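Local coordinates for carbonic anhydrase (Synechocystis sp., PDB 5SWC), which catalyses the reversible, zinc-dependent hydration of carbon dioxide to hydrogencarbonate and supplies CO2 to RuBisCO inside the carboxysome, at residues Ile79-Asn84 with Tyr140-His145. Numbering follows the deposited sequence.
Sequences IRNAGN and YDWLKH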
loop_
_atom_site.group_PDB
_atom_site.type_symbol
_atom_site.label_atom_id
_atom_site.label_comp_id
_atom_site.label_asym_id
_atom_site.label_seq_id
_atom_site.Cartn_x
_atom_site.Cartn_y
_atom_site.Cartn_z
ATOM N N ILE A 79 14.741 8.593 17.662
ATOM C CA ILE A 79 14.287 8.493 16.289
ATOM C C ILE A 79 14.671 9.764 15.579
ATOM O O ILE A 79 14.367 10.843 16.097
ATOM C CB ILE A 79 12.760 8.312 16.242
ATOM C CG1 ILE A 79 12.355 6.952 16.840
ATOM C CG2 ILE A 79 12.222 8.527 14.846
ATOM C CD1 ILE A 79 10.861 6.773 17.021
ATOM N N ARG A 80 15.332 9.682 14.422
ATOM C CA ARG A 80 15.617 10.878 13.644
ATOM C C ARG A 80 15.286 10.708 12.200
ATOM O O ARG A 80 15.693 9.727 11.573
ATOM C CB ARG A 80 17.113 11.260 13.734
ATOM C CG ARG A 80 17.544 11.525 15.161
ATOM C CD ARG A 80 18.963 12.013 15.342
ATOM N NE ARG A 80 19.122 13.349 14.794
ATOM C CZ ARG A 80 20.248 14.061 14.857
ATOM N NH1 ARG A 80 21.320 13.614 15.493
ATOM N NH2 ARG A 80 20.285 15.233 14.239
ATOM N N ASN A 81 14.517 11.654 11.676
ATOM C CA ASN A 81 14.145 11.726 10.269
ATOM C C ASN A 81 14.051 13.177 9.850
ATOM O O ASN A 81 14.207 14.078 10.708
ATOM C CB ASN A 81 12.856 10.935 9.992
ATOM C CG ASN A 81 11.686 11.462 10.748
ATOM O OD1 ASN A 81 11.515 12.649 10.896
ATOM N ND2 ASN A 81 10.860 10.573 11.227
ATOM N N ALA A 82 13.811 13.441 8.567
ATOM C CA ALA A 82 13.780 14.833 8.092
ATOM C C ALA A 82 12.445 15.431 8.479
ATOM O O ALA A 82 11.380 15.081 7.983
ATOM C CB ALA A 82 14.000 14.889 6.591
ATOM N N GLY A 83 12.478 16.382 9.399
ATOM C CA GLY A 83 11.273 17.035 9.868
ATOM C C GLY A 83 10.661 16.515 11.152
ATOM O O GLY A 83 9.620 17.026 11.590
ATOM N N ASN A 84 11.274 15.499 11.759
ATOM C CA ASN A 84 10.774 14.975 13.038
ATOM C C ASN A 84 9.285 14.622 12.971
ATOM O O ASN A 84 8.501 14.991 13.837
ATOM C CB ASN A 84 11.156 15.859 14.256
ATOM C CG ASN A 84 10.796 17.318 14.121
ATOM O OD1 ASN A 84 11.663 18.121 13.696
ATOM N ND2 ASN A 84 9.595 17.703 14.546
ATOM N N TYR A 140 8.936 14.989 -1.102
ATOM C CA TYR A 140 7.569 15.374 -1.413
ATOM C C TYR A 140 6.592 14.354 -0.847
ATOM O O TYR A 140 5.615 14.716 -0.189
ATOM C CB TYR A 140 7.417 15.532 -2.917
ATOM C CG TYR A 140 6.015 15.806 -3.404
ATOM C CD1 TYR A 140 5.491 17.084 -3.423
ATOM C CD2 TYR A 140 5.236 14.787 -3.848
ATOM C CE1 TYR A 140 4.198 17.315 -3.909
ATOM C CE2 TYR A 140 3.970 14.995 -4.329
ATOM C CZ TYR A 140 3.448 16.265 -4.329
ATOM O OH TYR A 140 2.170 16.504 -4.811
ATOM N N ASP A 141 6.831 13.071 -1.101
ATOM C CA ASP A 141 5.889 12.048 -0.648
ATOM C C ASP A 141 5.878 11.986 0.887
ATOM O O ASP A 141 4.811 11.807 1.512
ATOM C CB ASP A 141 6.279 10.668 -1.199
ATOM C CG ASP A 141 6.101 10.530 -2.700
ATOM O OD1 ASP A 141 5.260 11.266 -3.258
ATOM O OD2 ASP A 141 6.802 9.652 -3.299
ATOM N N TRP A 142 7.041 12.087 1.500
ATOM C CA TRP A 142 7.178 11.981 2.952
ATOM C C TRP A 142 6.415 13.087 3.663
ATOM O O TRP A 142 5.749 12.858 4.676
ATOM C CB TRP A 142 8.651 12.001 3.296
ATOM C CG TRP A 142 9.019 12.244 4.697
ATOM C CD1 TRP A 142 9.792 13.287 5.170
ATOM C CD2 TRP A 142 8.740 11.429 5.826
ATOM N NE1 TRP A 142 9.985 13.154 6.499
ATOM C CE2 TRP A 142 9.360 12.033 6.945
ATOM C CE3 TRP A 142 8.033 10.242 6.022
ATOM C CZ2 TRP A 142 9.277 11.476 8.202
ATOM C CZ3 TRP A 142 7.931 9.707 7.302
ATOM C CH2 TRP A 142 8.576 10.333 8.368
ATOM N N LEU A 143 6.483 14.289 3.104
ATOM C CA LEU A 143 5.809 15.430 3.724
ATOM C C LEU A 143 4.296 15.320 3.699
ATOM O O LEU A 143 3.638 16.018 4.465
ATOM C CB LEU A 143 6.315 16.724 3.122
ATOM C CG LEU A 143 7.764 17.068 3.435
ATOM C CD1 LEU A 143 8.186 18.334 2.655
ATOM C CD2 LEU A 143 7.995 17.280 4.906
ATOM N N LYS A 144 3.750 14.413 2.901
ATOM C CA LYS A 144 2.315 14.097 2.951
ATOM C C LYS A 144 1.881 13.750 4.354
ATOM O O LYS A 144 0.730 14.026 4.732
ATOM C CB LYS A 144 1.977 12.932 2.017
ATOM C CG LYS A 144 2.152 13.251 0.525
ATOM C CD LYS A 144 1.903 12.011 -0.325
ATOM C CE LYS A 144 2.100 12.309 -1.825
ATOM N NZ LYS A 144 2.166 11.029 -2.621
ATOM N N HIS A 145 2.765 13.145 5.144
ATOM C CA HIS A 145 2.381 12.728 6.475
ATOM C C HIS A 145 2.230 13.886 7.439
ATOM O O HIS A 145 1.658 13.702 8.514
ATOM C CB HIS A 145 3.349 11.698 7.029
ATOM C CG HIS A 145 3.383 10.444 6.254
ATOM N ND1 HIS A 145 2.276 9.649 6.059
ATOM C CD2 HIS A 145 4.418 9.843 5.644
ATOM C CE1 HIS A 145 2.640 8.579 5.358
ATOM N NE2 HIS A 145 3.937 8.679 5.101
#
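Trp-142 reaches from helix 137-143 to the turn that follows strand 76-81 and makes every direct contact there, with Asn-81 and Ala-82. One residue earlier on the helix, Asp-141 OD1 forms a salt bridge with Lys-144 NZ at 3.2 Å, the amine approaching from above the carboxylate plane. At Trp-142, CG stands anti to the backbone N (chi1 165°), which extends the indole away from the helix and brings its pyrrole edge to the turn. NE1 donates to Ala-82 O at 2.8 Å. The N-H...O angle of 173° and an acceptor lying in the ring plane agree with a straight bond. The benzene part of the indole meets the Asn-81 amide, CZ2 lying 3.5 Å from Asn-81 CG, and the two planes are 72° apart, so the groups cross without stacking. Elsewhere, Asn-81 ND2 donates to Glu-96 and to the backbone of Ile-85, which fixes the amide's rotation beside the ring. With an alanine here the indole is gone, and Ala-82 O would probably lose this donor while a gap would be likely to open beside the Asn-81 amide. Next along, Leu-143 packs on helix 129-132. Beyond it, His-145 N bonds back to Trp-142 O, and the His-145 side chain donates from NE2 to Asn-93 O of the second subunit. The receiving loop is a type II turn, Asn-81 to Asn-84, whose Gly-83 takes a positive phi that suits glycine. Ala-82 sits about 6 Å, side chain to metal, from the zinc ion held by Cys-58, His-117 and Cys-120, which is consistent with the indole bond helping to set backbone that borders the zinc site. Around this buried join, strand 76-81 runs beside parallel strand 53-58, and Glu-96 of helix 95-106 touches the indole.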